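Local coordinates for siderophore-interacting protein (Aeromonas hydrophila, PDB 6K2L) that binds FAD and, as in other siderophore-interacting flavoproteins, probably reduces siderophore-bound iron(III) so that the metal can be released, at residues A136-M141 / D161-I166. The protein carries 1 engineered substitution. Residues are numbered along the deposited sequence; the frame is centred on the assembly and turned at random.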
# COMPACT_ATOMS: atom_id res chain seq x y z
N ALA A 136 -7.22 -13.26 0.37
CA ALA A 136 -7.45 -14.54 1.01
C ALA A 136 -8.00 -14.29 2.40
O ALA A 136 -7.97 -13.16 2.91
CB ALA A 136 -6.17 -15.38 1.08
N SER A 137 -8.52 -15.33 3.02
CA SER A 137 -8.92 -15.22 4.40
C SER A 137 -7.85 -15.73 5.36
O SER A 137 -7.77 -15.24 6.49
CB SER A 137 -10.24 -15.96 4.62
OG SER A 137 -10.02 -17.28 5.04
N HIS A 138 -7.02 -16.67 4.92
CA HIS A 138 -5.93 -17.20 5.72
C HIS A 138 -4.60 -16.90 5.04
O HIS A 138 -4.49 -16.96 3.81
CB HIS A 138 -6.13 -18.69 5.93
CG HIS A 138 -7.28 -19.00 6.84
ND1 HIS A 138 -8.58 -19.07 6.40
CD2 HIS A 138 -7.31 -19.26 8.17
CE1 HIS A 138 -9.38 -19.32 7.43
NE2 HIS A 138 -8.63 -19.46 8.51
N TYR A 139 -3.59 -16.56 5.84
CA TYR A 139 -2.27 -16.19 5.35
C TYR A 139 -1.19 -16.94 6.13
O TYR A 139 -1.15 -16.86 7.37
CB TYR A 139 -2.03 -14.69 5.46
CG TYR A 139 -2.84 -13.86 4.51
CD1 TYR A 139 -2.48 -13.75 3.18
CD2 TYR A 139 -3.96 -13.17 4.97
CE1 TYR A 139 -3.21 -12.98 2.31
CE2 TYR A 139 -4.73 -12.39 4.11
CZ TYR A 139 -4.35 -12.29 2.78
OH TYR A 139 -5.11 -11.49 1.93
N TYR A 140 -0.30 -17.62 5.43
CA TYR A 140 0.75 -18.40 6.08
C TYR A 140 2.07 -18.02 5.44
O TYR A 140 2.31 -18.36 4.28
CB TYR A 140 0.50 -19.90 5.93
CG TYR A 140 -0.85 -20.32 6.41
CD1 TYR A 140 -1.10 -20.48 7.77
CD2 TYR A 140 -1.88 -20.54 5.52
CE1 TYR A 140 -2.36 -20.87 8.22
CE2 TYR A 140 -3.12 -20.92 5.95
CZ TYR A 140 -3.37 -21.08 7.29
OH TYR A 140 -4.63 -21.46 7.66
N MET A 141 2.94 -17.37 6.22
CA MET A 141 4.08 -16.65 5.67
C MET A 141 5.32 -17.05 6.46
O MET A 141 5.28 -17.11 7.69
CB MET A 141 3.79 -15.15 5.77
CG MET A 141 2.62 -14.66 4.85
SD MET A 141 2.64 -12.86 4.79
CE MET A 141 0.86 -12.43 4.81
N ASP A 161 -9.73 -8.55 9.68
CA ASP A 161 -10.19 -9.90 9.97
C ASP A 161 -9.36 -11.01 9.29
O ASP A 161 -9.74 -12.19 9.38
CB ASP A 161 -11.66 -10.06 9.56
CG ASP A 161 -11.90 -9.73 8.09
OD1 ASP A 161 -10.99 -9.13 7.46
OD2 ASP A 161 -13.00 -10.04 7.58
N ALA A 162 -8.26 -10.66 8.62
CA ALA A 162 -7.39 -11.69 8.09
C ALA A 162 -6.89 -12.60 9.21
O ALA A 162 -6.81 -12.19 10.37
CB ALA A 162 -6.20 -11.07 7.36
N ARG A 163 -6.57 -13.84 8.85
CA ARG A 163 -6.11 -14.82 9.81
C ARG A 163 -4.87 -15.52 9.27
O ARG A 163 -4.59 -15.49 8.08
CB ARG A 163 -7.19 -15.86 10.11
CG ARG A 163 -8.40 -15.25 10.77
CD ARG A 163 -9.17 -16.28 11.55
NE ARG A 163 -8.51 -16.63 12.81
CZ ARG A 163 -8.58 -15.92 13.94
NH1 ARG A 163 -9.29 -14.79 13.99
NH2 ARG A 163 -7.95 -16.36 15.03
N GLY A 164 -4.14 -16.15 10.16
CA GLY A 164 -3.06 -17.00 9.71
C GLY A 164 -1.94 -17.06 10.71
O GLY A 164 -2.10 -16.79 11.90
N HIS A 165 -0.76 -17.42 10.20
CA HIS A 165 0.43 -17.54 11.01
C HIS A 165 1.63 -17.06 10.21
O HIS A 165 1.73 -17.32 9.00
CB HIS A 165 0.67 -18.99 11.45
CG HIS A 165 -0.53 -19.66 12.06
ND1 HIS A 165 -0.83 -19.56 13.40
CD2 HIS A 165 -1.48 -20.45 11.51
CE1 HIS A 165 -1.92 -20.26 13.65
NE2 HIS A 165 -2.33 -20.82 12.53
N ILE A 166 2.53 -16.36 10.89
CA ILE A 166 3.78 -15.89 10.35
C ILE A 166 4.90 -16.35 11.28
O ILE A 166 4.81 -16.21 12.50
CB ILE A 166 3.77 -14.35 10.22
CG1 ILE A 166 2.64 -13.93 9.28
CG2 ILE A 166 5.14 -13.83 9.75
CD1 ILE A 166 2.41 -12.47 9.23
O HOH W 1 -10.10 -14.43 7.84
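Strands 138-144 and 163-170 are neighbours in the parallel sheet of the NAD-ferredoxin-like domain, joined through helix 148-155 as a beta-alpha-beta crossover; the axes of 138-141 and 163-166 diverge by only 5°.

Backbone pairing follows the parallel pattern. Tyr-139 and His-165 each bond through N and O to two residues of the facing strand: Tyr-139 N donates to Arg-163 O (2.7 Å), His-165 N to Tyr-139 O, and Met-141 N to His-165 O, the straightest of the set at 156°. Ahead of these, Arg-163 N reaches Ser-137 O in its carbonyl plane. The same Ser-137 O also takes a hydrogen bond from a water that donates to Asp-161 O as well, at 2.7 Å, so a single water bridges the two loop carbonyls just before the strands. CA-H...O contacts fill in between, among them Gly-164 CA to Tyr-139 O at 3.0 Å. Gly-164 has a positive phi; a CB there would collide with that carbonyl oxygen and also jam against the carbonyl of the preceding residue.

Apolar contacts line the face bearing Tyr-139, Met-141 and Ile-166. Ala-162 CB meets the Tyr-139 ring at its edge, near CE2 (3.8 Å), while the hydroxyl beyond bonds to Gln-134 O. Further along the strands, Met-141 CB lies against Ile-166 CG1.

On the other face, His-138 and Arg-163 run side by side, CD2 against CB, before the arginine chain bends away at chi3. Phe-204 of helix 198-205 touches both Tyr-140 and His-165, and the Tyr-140 hydroxyl is bonded to Glu-210 N. With CG anti to the carbonyl carbon in both residues, these rings extend the same way and meet rim to rim, planes 24° apart, Tyr-140 CE1 lying 3.4 Å from His-165 CD2.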